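Local coordinates for protein 30-kDa cleavage and polyadenylation specificity factor 30 (Arabidopsis thaliana, PDB 5ZUU) that recognises m6A-modified RNA through its YTH domain and, as part of the CPSF complex, acts in pre-mRNA 3'-end formation and poly(A) site selection, at residues S24-N29 against N89-H94; A52-E57 against T78-G83; W107-E112 against L151-P156. All coordinates share one frame; numbering follows the deposited sequence.

Contact 1: residues S24-N29 against N89-H94; sequences SNNREN and NWKHEH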
loop_
_atom_site.group_PDB
_atom_site.type_symbol
_atom_site.label_atom_id
_atom_site.label_comp_id
_atom_site.label_asym_id
_atom_site.label_seq_id
_atom_site.Cartn_x
_atom_site.Cartn_y
_atom_site.Cartn_z
ATOM N N SER A 24 2.039 -8.178 4.448
ATOM C CA SER A 24 2.907 -9.212 3.821
ATOM C C SER A 24 3.677 -10.010 4.866
ATOM O O SER A 24 4.117 -9.466 5.884
ATOM C CB SER A 24 3.906 -8.567 2.884
ATOM O OG SER A 24 4.631 -9.551 2.185
ATOM N N ASN A 25 3.788 -11.310 4.618
ATOM C CA ASN A 25 4.507 -12.250 5.472
ATOM C C ASN A 25 5.964 -12.010 5.386
ATOM O O ASN A 25 6.662 -12.504 6.237
ATOM C CB ASN A 25 4.392 -13.698 4.954
ATOM C CG ASN A 25 3.128 -14.377 5.351
ATOM O OD1 ASN A 25 2.468 -14.006 6.333
ATOM N ND2 ASN A 25 2.764 -15.380 4.587
ATOM N N ASN A 26 6.452 -11.369 4.307
ATOM C CA ASN A 26 7.877 -11.191 4.107
ATOM C C ASN A 26 8.204 -9.877 3.373
ATOM O O ASN A 26 7.338 -9.328 2.685
ATOM C CB ASN A 26 8.418 -12.430 3.329
ATOM C CG ASN A 26 7.778 -12.581 1.946
ATOM O OD1 ASN A 26 7.882 -11.700 1.115
ATOM N ND2 ASN A 26 7.074 -13.696 1.712
ATOM N N ARG A 27 9.438 -9.373 3.517
ATOM C CA ARG A 27 9.874 -8.183 2.763
ATOM C C ARG A 27 10.060 -8.477 1.295
ATOM O O ARG A 27 9.880 -7.608 0.423
ATOM C CB ARG A 27 11.184 -7.622 3.253
ATOM C CG ARG A 27 11.081 -7.014 4.606
ATOM C CD ARG A 27 12.274 -6.094 4.890
ATOM N NE ARG A 27 12.089 -5.548 6.222
ATOM C CZ ARG A 27 11.626 -4.338 6.531
ATOM N NH1 ARG A 27 11.355 -3.423 5.623
ATOM N NH2 ARG A 27 11.503 -4.030 7.818
ATOM N N GLU A 28 10.423 -9.698 0.986
ATOM C CA GLU A 28 10.747 -9.980 -0.418
ATOM C C GLU A 28 9.581 -9.591 -1.274
ATOM O O GLU A 28 9.804 -8.951 -2.280
ATOM C CB GLU A 28 11.129 -11.431 -0.675
ATOM C CG GLU A 28 12.382 -11.879 0.069
ATOM C CD GLU A 28 12.110 -12.449 1.472
ATOM O OE1 GLU A 28 12.296 -13.680 1.684
ATOM O OE2 GLU A 28 11.717 -11.669 2.373
ATOM N N ASN A 29 8.346 -9.961 -0.930
ATOM C CA ASN A 29 7.193 -9.620 -1.792
ATOM C C ASN A 29 6.924 -8.119 -1.883
ATOM O O ASN A 29 6.605 -7.612 -2.884
ATOM C CB ASN A 29 5.937 -10.388 -1.395
ATOM C CG ASN A 29 6.040 -11.886 -1.689
ATOM O OD1 ASN A 29 5.220 -12.671 -1.258
ATOM N ND2 ASN A 29 7.036 -12.252 -2.407
ATOM N N ASN A 89 6.049 -12.938 -9.733
ATOM C CA ASN A 89 6.200 -14.264 -9.180
ATOM C C ASN A 89 6.599 -14.132 -7.689
ATOM O O ASN A 89 7.701 -13.744 -7.346
ATOM C CB ASN A 89 7.136 -15.159 -9.995
ATOM C CG ASN A 89 6.744 -16.620 -9.869
ATOM O OD1 ASN A 89 6.941 -17.215 -8.806
ATOM N ND2 ASN A 89 6.105 -17.176 -10.914
ATOM N N TRP A 90 5.665 -14.478 -6.826
ATOM C CA TRP A 90 5.722 -14.150 -5.432
ATOM C C TRP A 90 6.366 -15.304 -4.714
ATOM O O TRP A 90 6.241 -16.462 -5.139
ATOM C CB TRP A 90 4.289 -13.913 -4.880
ATOM C CG TRP A 90 3.508 -12.859 -5.624
ATOM C CD1 TRP A 90 2.446 -13.054 -6.464
ATOM C CD2 TRP A 90 3.765 -11.460 -5.631
ATOM N NE1 TRP A 90 2.018 -11.860 -6.954
ATOM C CE2 TRP A 90 2.802 -10.866 -6.465
ATOM C CE3 TRP A 90 4.685 -10.646 -4.974
ATOM C CZ2 TRP A 90 2.760 -9.487 -6.707
ATOM C CZ3 TRP A 90 4.632 -9.295 -5.187
ATOM C CH2 TRP A 90 3.664 -8.714 -6.039
ATOM N N LYS A 91 7.048 -15.005 -3.625
ATOM C CA LYS A 91 7.481 -16.030 -2.695
ATOM C C LYS A 91 6.297 -16.470 -1.805
ATOM O O LYS A 91 5.551 -15.633 -1.346
ATOM C CB LYS A 91 8.626 -15.456 -1.856
ATOM C CG LYS A 91 9.039 -16.257 -0.626
ATOM C CD LYS A 91 9.950 -15.434 0.277
ATOM C CE LYS A 91 10.329 -16.187 1.542
ATOM N NZ LYS A 91 11.527 -17.007 1.241
ATOM N N HIS A 92 6.108 -17.774 -1.595
ATOM C CA HIS A 92 5.287 -18.296 -0.471
ATOM C C HIS A 92 5.722 -19.683 -0.030
ATOM O O HIS A 92 6.358 -20.371 -0.805
ATOM C CB HIS A 92 3.775 -18.254 -0.778
ATOM C CG HIS A 92 3.342 -19.034 -1.984
ATOM N ND1 HIS A 92 3.955 -18.927 -3.213
ATOM C CD2 HIS A 92 2.303 -19.890 -2.156
ATOM C CE1 HIS A 92 3.339 -19.712 -4.082
ATOM N NE2 HIS A 92 2.336 -20.309 -3.463
ATOM N N GLU A 93 5.377 -20.076 1.204
ATOM C CA GLU A 93 5.759 -21.400 1.779
ATOM C C GLU A 93 4.806 -22.574 1.406
ATOM O O GLU A 93 3.586 -22.423 1.504
ATOM C CB GLU A 93 5.924 -21.305 3.318
ATOM C CG GLU A 93 4.709 -21.697 4.170
ATOM C CD GLU A 93 4.928 -21.479 5.659
ATOM O OE1 GLU A 93 4.749 -22.436 6.445
ATOM O OE2 GLU A 93 5.279 -20.346 6.046
ATOM N N HIS A 94 5.388 -23.730 1.030
ATOM C CA HIS A 94 4.688 -24.955 0.518
ATOM C C HIS A 94 3.269 -24.738 -0.075
ATOM O O HIS A 94 2.313 -25.431 0.285
ATOM C CB HIS A 94 4.699 -26.086 1.587
ATOM C CG HIS A 94 4.484 -27.479 1.035
ATOM N ND1 HIS A 94 3.433 -28.287 1.428
ATOM C CD2 HIS A 94 5.193 -28.210 0.137
ATOM C CE1 HIS A 94 3.497 -29.443 0.792
ATOM N NE2 HIS A 94 4.557 -29.423 0.002
#

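Contact 2: residues A52-E57 against T78-G83; sequences AFDSVE and TSRIGG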
loop_
_atom_site.group_PDB
_atom_site.type_symbol
_atom_site.label_atom_id
_atom_site.label_comp_id
_atom_site.label_asym_id
_atom_site.label_seq_id
_atom_site.Cartn_x
_atom_site.Cartn_y
_atom_site.Cartn_z
ATOM N N ALA A 52 -14.208 -1.577 -3.126
ATOM C CA ALA A 52 -13.611 -0.256 -2.814
ATOM C C ALA A 52 -13.161 0.419 -4.121
ATOM O O ALA A 52 -13.495 1.579 -4.349
ATOM C CB ALA A 52 -12.457 -0.431 -1.849
ATOM N N PHE A 53 -12.497 -0.332 -5.000
ATOM C CA PHE A 53 -12.035 0.227 -6.231
ATOM C C PHE A 53 -13.172 0.805 -7.021
ATOM O O PHE A 53 -13.041 1.880 -7.549
ATOM C CB PHE A 53 -11.284 -0.813 -7.085
ATOM C CG PHE A 53 -10.617 -0.233 -8.303
ATOM C CD1 PHE A 53 -9.350 0.322 -8.213
ATOM C CD2 PHE A 53 -11.257 -0.293 -9.559
ATOM C CE1 PHE A 53 -8.738 0.851 -9.356
ATOM C CE2 PHE A 53 -10.647 0.221 -10.708
ATOM C CZ PHE A 53 -9.376 0.785 -10.592
ATOM N N ASP A 54 -14.327 0.141 -7.065
ATOM C CA ASP A 54 -15.452 0.666 -7.824
ATOM C C ASP A 54 -16.100 1.875 -7.145
ATOM O O ASP A 54 -16.720 2.680 -7.840
ATOM C CB ASP A 54 -16.562 -0.420 -8.000
ATOM C CG ASP A 54 -16.123 -1.601 -8.806
ATOM O OD1 ASP A 54 -15.043 -1.588 -9.467
ATOM O OD2 ASP A 54 -16.843 -2.613 -8.691
ATOM N N SER A 55 -16.048 1.954 -5.813
ATOM C CA SER A 55 -16.795 2.950 -5.043
ATOM C C SER A 55 -16.230 4.364 -5.028
ATOM O O SER A 55 -16.995 5.303 -4.851
ATOM C CB SER A 55 -16.883 2.540 -3.568
ATOM O OG SER A 55 -15.574 2.476 -3.026
ATOM N N VAL A 56 -14.907 4.512 -5.112
ATOM C CA VAL A 56 -14.258 5.833 -4.894
ATOM C C VAL A 56 -13.164 6.002 -5.883
ATOM O O VAL A 56 -12.692 5.022 -6.426
ATOM C CB VAL A 56 -13.632 5.979 -3.457
ATOM C CG1 VAL A 56 -14.686 5.957 -2.381
ATOM C CG2 VAL A 56 -12.632 4.883 -3.173
ATOM N N GLU A 57 -12.653 7.210 -5.995
ATOM C CA GLU A 57 -11.602 7.543 -6.992
ATOM C C GLU A 57 -10.218 6.948 -6.640
ATOM O O GLU A 57 -9.388 6.644 -7.543
ATOM C CB GLU A 57 -11.565 9.074 -7.180
ATOM C CG GLU A 57 -10.620 9.636 -8.244
ATOM C CD GLU A 57 -10.761 9.018 -9.644
ATOM O OE1 GLU A 57 -11.811 8.403 -9.977
ATOM O OE2 GLU A 57 -9.805 9.150 -10.453
ATOM N N THR A 78 -4.345 0.753 -8.697
ATOM C CA THR A 78 -4.633 1.366 -10.010
ATOM C C THR A 78 -5.258 0.477 -11.031
ATOM O O THR A 78 -5.522 0.958 -12.113
ATOM C CB THR A 78 -3.371 1.939 -10.623
ATOM O OG1 THR A 78 -2.380 0.940 -10.616
ATOM C CG2 THR A 78 -2.827 3.054 -9.742
ATOM N N SER A 79 -5.506 -0.800 -10.742
ATOM C CA SER A 79 -6.426 -1.541 -11.589
ATOM C C SER A 79 -7.378 -2.367 -10.725
ATOM O O SER A 79 -7.083 -2.681 -9.582
ATOM C CB SER A 79 -5.709 -2.436 -12.605
ATOM O OG SER A 79 -5.090 -3.520 -11.938
ATOM N N ARG A 80 -8.511 -2.701 -11.324
ATOM C CA ARG A 80 -9.508 -3.586 -10.750
ATOM C C ARG A 80 -8.932 -5.016 -10.801
ATOM O O ARG A 80 -8.235 -5.335 -11.699
ATOM C CB ARG A 80 -10.813 -3.455 -11.511
ATOM C CG ARG A 80 -11.963 -4.187 -10.808
ATOM C CD ARG A 80 -13.246 -3.820 -11.468
ATOM N NE ARG A 80 -14.419 -4.107 -10.633
ATOM C CZ ARG A 80 -15.043 -5.300 -10.514
ATOM N NH1 ARG A 80 -16.148 -5.363 -9.761
ATOM N NH2 ARG A 80 -14.601 -6.420 -11.107
ATOM N N ILE A 81 -9.108 -5.827 -9.776
ATOM C CA ILE A 81 -8.616 -7.210 -9.809
ATOM C C ILE A 81 -9.480 -8.038 -10.796
ATOM O O ILE A 81 -10.714 -8.061 -10.719
ATOM C CB ILE A 81 -8.666 -7.880 -8.430
ATOM C CG1 ILE A 81 -7.862 -7.080 -7.353
ATOM C CG2 ILE A 81 -8.110 -9.284 -8.549
ATOM C CD1 ILE A 81 -8.078 -7.522 -5.891
ATOM N N GLY A 82 -8.805 -8.776 -11.656
ATOM C CA GLY A 82 -9.420 -9.490 -12.759
ATOM C C GLY A 82 -8.714 -8.890 -13.940
ATOM O O GLY A 82 -8.333 -7.729 -13.911
ATOM N N GLY A 83 -8.436 -9.629 -14.951
ATOM C CA GLY A 83 -7.735 -8.964 -16.071
ATOM C C GLY A 83 -6.243 -9.254 -15.924
ATOM O O GLY A 83 -5.694 -9.252 -14.807
#

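Contact 3: residues W107-E112 against L151-P156; sequences WLKLCE and LLYLEP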
loop_
_atom_site.group_PDB
_atom_site.type_symbol
_atom_site.label_atom_id
_atom_site.label_comp_id
_atom_site.label_asym_id
_atom_site.label_seq_id
_atom_site.Cartn_x
_atom_site.Cartn_y
_atom_site.Cartn_z
ATOM N N TRP A 107 3.103 3.125 -6.125
ATOM C CA TRP A 107 3.671 3.482 -4.841
ATOM C C TRP A 107 3.749 4.983 -4.683
ATOM O O TRP A 107 4.246 5.673 -5.546
ATOM C CB TRP A 107 5.028 2.820 -4.698
ATOM C CG TRP A 107 4.851 1.396 -4.400
ATOM C CD1 TRP A 107 4.892 0.341 -5.295
ATOM C CD2 TRP A 107 4.393 0.848 -3.170
ATOM N NE1 TRP A 107 4.578 -0.832 -4.660
ATOM C CE2 TRP A 107 4.296 -0.568 -3.354
ATOM C CE3 TRP A 107 4.157 1.386 -1.907
ATOM C CZ2 TRP A 107 3.930 -1.432 -2.338
ATOM C CZ3 TRP A 107 3.815 0.518 -0.881
ATOM C CH2 TRP A 107 3.663 -0.877 -1.112
ATOM N N LEU A 108 3.112 5.493 -3.636
ATOM C CA LEU A 108 3.034 6.931 -3.435
ATOM C C LEU A 108 4.158 7.387 -2.508
ATOM O O LEU A 108 4.841 8.340 -2.832
ATOM C CB LEU A 108 1.670 7.347 -2.961
ATOM C CG LEU A 108 0.560 6.862 -3.871
ATOM C CD1 LEU A 108 -0.768 7.027 -3.129
ATOM C CD2 LEU A 108 0.529 7.566 -5.235
ATOM N N LYS A 109 4.373 6.680 -1.409
ATOM C CA LYS A 109 5.274 7.030 -0.411
ATOM C C LYS A 109 5.829 5.780 0.202
ATOM O O LYS A 109 5.092 4.879 0.610
ATOM C CB LYS A 109 4.545 7.797 0.697
ATOM C CG LYS A 109 5.401 8.195 1.917
ATOM C CD LYS A 109 6.426 9.280 1.558
ATOM C CE LYS A 109 7.439 9.462 2.681
ATOM N NZ LYS A 109 8.408 10.635 2.574
ATOM N N LEU A 110 7.127 5.716 0.274
ATOM C CA LEU A 110 7.840 4.629 0.922
ATOM C C LEU A 110 8.728 5.136 2.051
ATOM O O LEU A 110 9.478 6.107 1.854
ATOM C CB LEU A 110 8.708 3.973 -0.164
ATOM C CG LEU A 110 7.793 3.096 -1.015
ATOM C CD1 LEU A 110 8.308 2.938 -2.465
ATOM C CD2 LEU A 110 7.518 1.761 -0.313
ATOM N N CYS A 111 8.644 4.509 3.207
ATOM C CA CYS A 111 9.269 5.037 4.424
ATOM C C CYS A 111 9.239 3.950 5.506
ATOM O O CYS A 111 8.878 2.863 5.175
ATOM C CB CYS A 111 8.477 6.257 4.869
ATOM S SG CYS A 111 6.771 5.874 5.439
ATOM N N GLU A 112 9.703 4.185 6.734
ATOM C CA GLU A 112 9.546 3.233 7.819
ATOM C C GLU A 112 8.860 3.937 8.963
ATOM O O GLU A 112 9.479 4.756 9.661
ATOM C CB GLU A 112 10.874 2.647 8.322
ATOM C CG GLU A 112 11.588 1.677 7.374
ATOM C CD GLU A 112 10.893 0.286 7.229
ATOM O OE1 GLU A 112 10.118 -0.163 8.121
ATOM O OE2 GLU A 112 11.169 -0.386 6.214
ATOM N N LEU A 151 0.880 10.380 8.746
ATOM C CA LEU A 151 2.091 10.056 9.499
ATOM C C LEU A 151 3.207 9.499 8.595
ATOM O O LEU A 151 4.420 9.699 8.858
ATOM C CB LEU A 151 1.828 9.038 10.622
ATOM C CG LEU A 151 0.893 9.543 11.710
ATOM C CD1 LEU A 151 0.481 8.432 12.668
ATOM C CD2 LEU A 151 1.490 10.719 12.488
ATOM N N LEU A 152 2.793 8.731 7.593
ATOM C CA LEU A 152 3.723 8.203 6.626
ATOM C C LEU A 152 4.482 9.362 5.928
ATOM O O LEU A 152 5.695 9.282 5.750
ATOM C CB LEU A 152 3.009 7.389 5.553
ATOM C CG LEU A 152 2.308 6.064 5.907
ATOM C CD1 LEU A 152 1.510 5.608 4.668
ATOM C CD2 LEU A 152 3.356 5.042 6.320
ATOM N N TYR A 153 3.756 10.382 5.496
ATOM C CA TYR A 153 4.352 11.562 4.842
ATOM C C TYR A 153 5.259 12.427 5.782
ATOM O O TYR A 153 6.014 13.254 5.277
ATOM C CB TYR A 153 3.272 12.398 4.220
ATOM C CG TYR A 153 2.837 11.776 2.932
ATOM C CD1 TYR A 153 3.510 12.047 1.728
ATOM C CD2 TYR A 153 1.786 10.860 2.906
ATOM C CE1 TYR A 153 3.110 11.440 0.550
ATOM C CE2 TYR A 153 1.386 10.260 1.750
ATOM C CZ TYR A 153 2.054 10.523 0.563
ATOM O OH TYR A 153 1.568 9.951 -0.595
ATOM N N LEU A 154 5.209 12.238 7.110
ATOM C CA LEU A 154 6.179 12.842 7.985
ATOM C C LEU A 154 7.505 12.123 7.985
ATOM O O LEU A 154 8.503 12.731 8.365
ATOM C CB LEU A 154 5.654 12.951 9.423
ATOM C CG LEU A 154 4.360 13.689 9.557
ATOM C CD1 LEU A 154 3.922 13.581 11.003
ATOM C CD2 LEU A 154 4.435 15.126 9.131
ATOM N N GLU A 155 7.564 10.858 7.568
ATOM C CA GLU A 155 8.812 10.126 7.595
ATOM C C GLU A 155 9.632 10.374 6.377
ATOM O O GLU A 155 9.096 10.595 5.306
ATOM C CB GLU A 155 8.618 8.600 7.758
ATOM C CG GLU A 155 7.947 8.230 9.052
ATOM C CD GLU A 155 8.712 8.746 10.266
ATOM O OE1 GLU A 155 8.062 9.212 11.259
ATOM O OE2 GLU A 155 9.958 8.628 10.275
ATOM N N PRO A 156 10.963 10.390 6.535
ATOM C CA PRO A 156 11.872 10.505 5.343
ATOM C C PRO A 156 11.673 9.308 4.406
ATOM O O PRO A 156 11.374 8.171 4.877
ATOM C CB PRO A 156 13.269 10.437 5.937
ATOM C CG PRO A 156 13.071 10.821 7.385
ATOM C CD PRO A 156 11.706 10.370 7.807
HETATM O O HOH W 1 6.867 12.734 2.536
HETATM O O HOH W 2 11.709 6.306 6.858
HETATM O O HOH W 3 11.737 7.030 9.511
#

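Contact 1: residues S24-N29 against N89-H94
K91 and W90 meet the first turn of helix 27-36 in different ways, K91 with a long aliphatic chain and W90 with the edge of its indole. W90 presents its six-membered ring to N29: CE3 lies 3.8 Å from N29 CG, and CZ3 comes within 3.5 Å of N29 O near the ring plane. The carboxamide of N29 stands steeply against the indole, the two planes 74° apart, and its polar end comes up beside the backbone N and O of K91. K91 leaves at about a right angle to N29. Its chi1 of 168° puts CG anti to the backbone N, near N26 ND2, and CD and CE go on to E28. Along this path N26 ND2 lies 3.7 Å from K91 CD, and E28 OE1 comes to 3.2 Å from K91 CE. The ammonium makes a longish salt bridge, 3.4 Å from K91 NZ to E28 OE1. The amide of N26 is itself pinned, because N26 is the N-cap of helix 27-36: its OD1 accepts from N29 N at 2.7 Å with an N-H...O angle of 165°. W90 NE1 is hydrogen-bonded to N102 OD1, and the indole meets W39 edge-to-face. S24, N26 and W90 all pack on the modified base of the bound RNA, consistent with the aromatic cage by which YTH domains take up the methylated adenine of m6A. The chemistry is thus split: a long ion pair between two exposed side chains at the outer end, and a capped helix start with a buried asparagine near the modified base.

Contact 2: residues A52-E57 against T78-G83
F53, on the last turn of helix 46-55, turns its ring onto the backbone of the loop after strand 70-77. The peptide link from S79 to R80 lies over one face of that ring, toward the rim: S79 C and R80 N are each 3.7 Å from F53 CZ. The same ring touches the start of the arginine side chain, with F53 CD2 3.7 Å from R80 CB. One residue on, D54 takes the far end of that arginine. The R80 chain runs extended from CG to NE and offers its guanidinium side-on: R80 NE donates to D54 OD1 at 2.8 Å (159°), R80 NH1 to D54 OD2 at 3.0 Å (165°). Both oxygens use their syn lone pairs, and carboxylate and guanidinium are nearly coplanar, 7° apart. The loop has further ties, from I81 N to N50 OD1 and from S104 N to S79 OG. Two straight bonds fix the rotation of both charged groups. The F53 ring thus packs on the backbone and the start of the R80 chain while the ion pair grips its far end, and together they clip the loop to the helix at the surface, the nearest atom of the contact about 15 Å from the bound RNA.

Contact 3: residues W107-E112 against L151-P156
The Y153 ring carries the aliphatic part of K109 on one face: CB sits 4.1 Å from the ring centroid, 26° off the normal, a CH-pi contact, and CG lies above the centre. The two side chains slide past each other in opposite directions. At the hydroxyl end L108 CB comes to 3.5 Å from Y153 OH, which is hydrogen-bonded to H10 O. L108 and K109 both face C74 in a classic beta bulge, and both direct CB toward the end of helix 142-154. K109 bends at chi2 (69°), which sets CD over the same face, above the rim atoms CD1 and CE1; its NZ then donates to E155 O at 2.8 Å. A water joins NZ to Y153 O, and D157 supplies a salt bridge. Further along the strand, C111 SG packs on L152 CD2 at 3.6 Å, while C111 CB meets E155 CB at 3.7 Å and P156 O at 3.5 Å. At E112 waters bridge the two segments: one links E112 N to P156 O, another E112 O to E155 OE2. E155 OE1 is paired with K117. The lysine therefore does double duty: its methylenes pack on Y153, while its ammonium, held by E155 O, a water and D157, ties the strand to the chain just past the helix end.

Contact 3 is the most buried of the three, packing strand 103-114 of the main sheet against the end of helix 142-154; contacts 1 and 2 are surface contacts of one long loop, between strands 70-77 and 103-114, with two different helices. Both segments of contact 2 fall between those of contact 1 in sequence, though the nearest atoms of the two contacts stay about 11 Å apart. Contacts 1 and 3 do touch, through the salt bridge of R27 with E112. Charge is handled differently in each: long and exposed at the outer end of contact 1, bidentate and flat in contact 2, while in contact 3 the lysine's methylenes cover a tyrosine face and its ammonium is held by a carbonyl, a water and D157.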